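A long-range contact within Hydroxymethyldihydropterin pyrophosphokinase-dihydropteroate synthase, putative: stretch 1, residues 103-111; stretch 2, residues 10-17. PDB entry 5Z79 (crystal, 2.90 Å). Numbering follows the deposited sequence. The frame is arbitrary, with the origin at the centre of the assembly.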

# COMPACT_ATOMS: atom_id res chain seq x y z
N GLU A 103 39.40 -0.72 -16.42
CA GLU A 103 39.21 0.01 -17.67
C GLU A 103 39.43 -0.94 -18.84
O GLU A 103 40.08 -1.97 -18.66
CB GLU A 103 40.20 1.18 -17.73
CG GLU A 103 41.65 0.84 -17.38
CD GLU A 103 42.65 1.85 -17.97
OE1 GLU A 103 42.17 2.91 -18.45
OE2 GLU A 103 43.90 1.62 -17.98
N CYS A 104 38.90 -0.64 -20.02
CA CYS A 104 39.28 -1.43 -21.20
C CYS A 104 39.34 -0.60 -22.45
O CYS A 104 38.36 -0.48 -23.15
CB CYS A 104 38.33 -2.59 -21.42
SG CYS A 104 38.63 -3.45 -22.99
N LYS A 105 40.51 -0.05 -22.77
CA LYS A 105 40.64 0.90 -23.89
C LYS A 105 40.06 0.41 -25.21
O LYS A 105 39.44 1.19 -25.93
CB LYS A 105 42.10 1.36 -24.07
CG LYS A 105 42.49 2.37 -22.99
CD LYS A 105 43.98 2.44 -22.77
CE LYS A 105 44.33 3.19 -21.49
NZ LYS A 105 45.72 3.76 -21.63
N GLU A 106 40.23 -0.88 -25.50
CA GLU A 106 39.63 -1.42 -26.71
C GLU A 106 38.15 -1.06 -26.75
O GLU A 106 37.61 -0.65 -27.77
CB GLU A 106 39.83 -2.93 -26.81
CG GLU A 106 41.26 -3.33 -27.15
CD GLU A 106 42.11 -3.63 -25.92
OE1 GLU A 106 41.77 -3.16 -24.80
OE2 GLU A 106 43.12 -4.37 -26.07
N LEU A 107 37.51 -1.20 -25.61
CA LEU A 107 36.09 -0.89 -25.49
C LEU A 107 35.84 0.61 -25.75
O LEU A 107 35.06 0.99 -26.61
CB LEU A 107 35.59 -1.34 -24.10
CG LEU A 107 34.12 -1.20 -23.76
CD1 LEU A 107 33.23 -1.66 -24.88
CD2 LEU A 107 33.88 -2.03 -22.51
N GLU A 108 36.53 1.47 -25.04
CA GLU A 108 36.31 2.89 -25.22
C GLU A 108 36.26 3.19 -26.69
O GLU A 108 35.35 3.88 -27.18
CB GLU A 108 37.45 3.71 -24.59
CG GLU A 108 37.32 3.82 -23.09
CD GLU A 108 38.28 4.82 -22.46
OE1 GLU A 108 39.02 5.53 -23.18
OE2 GLU A 108 38.29 4.87 -21.20
N VAL A 109 37.27 2.66 -27.37
CA VAL A 109 37.50 2.87 -28.78
C VAL A 109 36.34 2.33 -29.59
O VAL A 109 35.78 3.02 -30.44
CB VAL A 109 38.81 2.17 -29.21
CG1 VAL A 109 38.95 2.13 -30.73
CG2 VAL A 109 40.01 2.86 -28.58
N PHE A 110 35.97 1.09 -29.32
CA PHE A 110 34.85 0.46 -30.00
C PHE A 110 33.62 1.32 -29.93
O PHE A 110 32.95 1.48 -30.95
CB PHE A 110 34.55 -0.90 -29.42
CG PHE A 110 33.25 -1.43 -29.83
CD1 PHE A 110 33.12 -2.08 -31.04
CD2 PHE A 110 32.13 -1.25 -29.02
CE1 PHE A 110 31.90 -2.58 -31.43
CE2 PHE A 110 30.89 -1.73 -29.41
CZ PHE A 110 30.77 -2.40 -30.61
N LEU A 111 33.36 1.90 -28.75
CA LEU A 111 32.15 2.69 -28.50
C LEU A 111 32.07 3.99 -29.33
O LEU A 111 30.98 4.52 -29.57
CB LEU A 111 31.97 2.98 -26.99
CG LEU A 111 31.66 1.79 -26.05
CD1 LEU A 111 31.70 2.18 -24.57
CD2 LEU A 111 30.32 1.10 -26.34
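Stretch 2 10-17: TPRNIAVL

A β-strand laid across a helix presents every second side chain to it, and the contact between residues 10-17 and 103-111 of this chain is a compact example. Stretch 2 begins as an extended loop and becomes a strand at Asn13 that runs through Leu17 and continues beyond it; its partner is the helix that starts at Lys105, just after the N-cap residue Cys104. The two axes approach to 8.2 Å, and their N-to-C directions differ by 63° (signed crossing angle -63°), so the strand runs obliquely over the helix and meets it over a short length. The contact buries 326 Å², both sides summed.

Thr10, modelled only as far as CB, makes no contact. Pro11 is the first residue to touch the helix, its CA and CB each 4.2 Å from Glu106 OE2. At Arg12 the backbone does the work: Arg12 N donates a weak hydrogen bond to Glu106 OE2, 3.3 Å away and nearly straight at 163°, while Arg12 O lies 3.3 Å from Glu106 CG. The CA atoms of Arg12 and Glu106 are 6.7 Å apart. The Arg12 side chain leaves sideways and its end leads away from the helix, with NH2 hydrogen-bonded elsewhere in the structure; its CG still passes 3.5 Å from Glu106 OE2.

From here the alternation of the strand takes over. Asn13 points away, and Ile14 points toward the helix and forms the centre of the contact, with 102 Å² covered. Its CA lies 6.5 Å from that of Leu107. In the m, m rotamer, Ile14 sets CD1 near the start of the helix, 3.7 Å from Glu106 CB, 3.8 Å from Leu107 N and 4.5 Å from Cys104 SG. That sulfur also accepts the weak capping bond from Leu107 N, so Ile14 CD1 packs beside the cap itself. The other branch, Ile14 CG2, lies over one face of the Phe110 ring, 3.6 Å from its centroid and 21° off the ring normal, a CH-pi contact in which CG2 comes within 3.4 Å of Phe110 CG. Because Glu106 and Phe110 are one helical turn apart, joined by the bond from Phe110 N to Glu106 O, a single isoleucine can reach both.

Ala15 turns away again. Val16 returns toward the helix, where its CG2 stands 4.1 Å from Phe110 CZ in an oblique approach to the ring. Leu17 is out of reach, which leaves Val16 as the last residue of the stretch to touch the helix.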

# COMPACT_ATOMS: atom_id res chain seq x y z
N THR A 10 49.48 -5.60 -31.57
CA THR A 10 48.18 -6.39 -31.60
C THR A 10 47.23 -6.11 -30.43
O THR A 10 47.26 -6.83 -29.41
CB THR A 10 48.47 -7.92 -31.69
N PRO A 11 46.36 -5.09 -30.58
CA PRO A 11 45.24 -4.94 -29.64
C PRO A 11 44.11 -5.95 -29.89
O PRO A 11 43.95 -6.45 -31.03
CB PRO A 11 44.74 -3.50 -29.87
CG PRO A 11 45.22 -3.12 -31.25
CD PRO A 11 46.35 -4.05 -31.63
N ARG A 12 43.32 -6.17 -28.87
CA ARG A 12 42.25 -7.11 -28.95
C ARG A 12 41.03 -6.62 -29.57
O ARG A 12 40.74 -5.47 -29.56
CB ARG A 12 41.82 -7.44 -27.56
CG ARG A 12 42.89 -7.84 -26.62
CD ARG A 12 43.14 -9.29 -26.84
NE ARG A 12 43.48 -9.97 -25.62
CZ ARG A 12 44.45 -10.84 -25.54
NH1 ARG A 12 45.18 -11.10 -26.59
NH2 ARG A 12 44.69 -11.45 -24.40
N ASN A 13 40.23 -7.54 -30.04
CA ASN A 13 38.99 -7.11 -30.68
C ASN A 13 37.84 -7.19 -29.68
O ASN A 13 37.89 -7.93 -28.69
CB ASN A 13 38.70 -7.94 -31.92
CG ASN A 13 39.79 -7.80 -32.98
OD1 ASN A 13 40.19 -6.70 -33.33
ND2 ASN A 13 40.25 -8.92 -33.50
N ILE A 14 36.81 -6.39 -29.97
CA ILE A 14 35.60 -6.23 -29.17
C ILE A 14 34.47 -6.84 -29.95
O ILE A 14 34.25 -6.45 -31.07
CB ILE A 14 35.30 -4.74 -29.03
CG1 ILE A 14 36.38 -4.06 -28.16
CG2 ILE A 14 33.88 -4.48 -28.57
CD1 ILE A 14 36.61 -4.68 -26.80
N ALA A 15 33.78 -7.82 -29.41
CA ALA A 15 32.65 -8.39 -30.11
C ALA A 15 31.50 -8.33 -29.16
O ALA A 15 31.70 -8.26 -27.97
CB ALA A 15 32.91 -9.81 -30.52
N VAL A 16 30.30 -8.34 -29.72
CA VAL A 16 29.07 -8.30 -28.96
C VAL A 16 28.22 -9.49 -29.38
O VAL A 16 27.97 -9.74 -30.55
CB VAL A 16 28.35 -6.97 -29.18
CG1 VAL A 16 27.14 -6.84 -28.29
CG2 VAL A 16 29.31 -5.83 -28.91
N LEU A 17 27.80 -10.27 -28.41
CA LEU A 17 27.21 -11.52 -28.72
C LEU A 17 25.86 -11.53 -28.11
O LEU A 17 25.60 -10.79 -27.16
CB LEU A 17 28.03 -12.64 -28.10
CG LEU A 17 29.51 -12.61 -28.41
CD1 LEU A 17 30.19 -13.66 -27.59
CD2 LEU A 17 29.68 -12.89 -29.86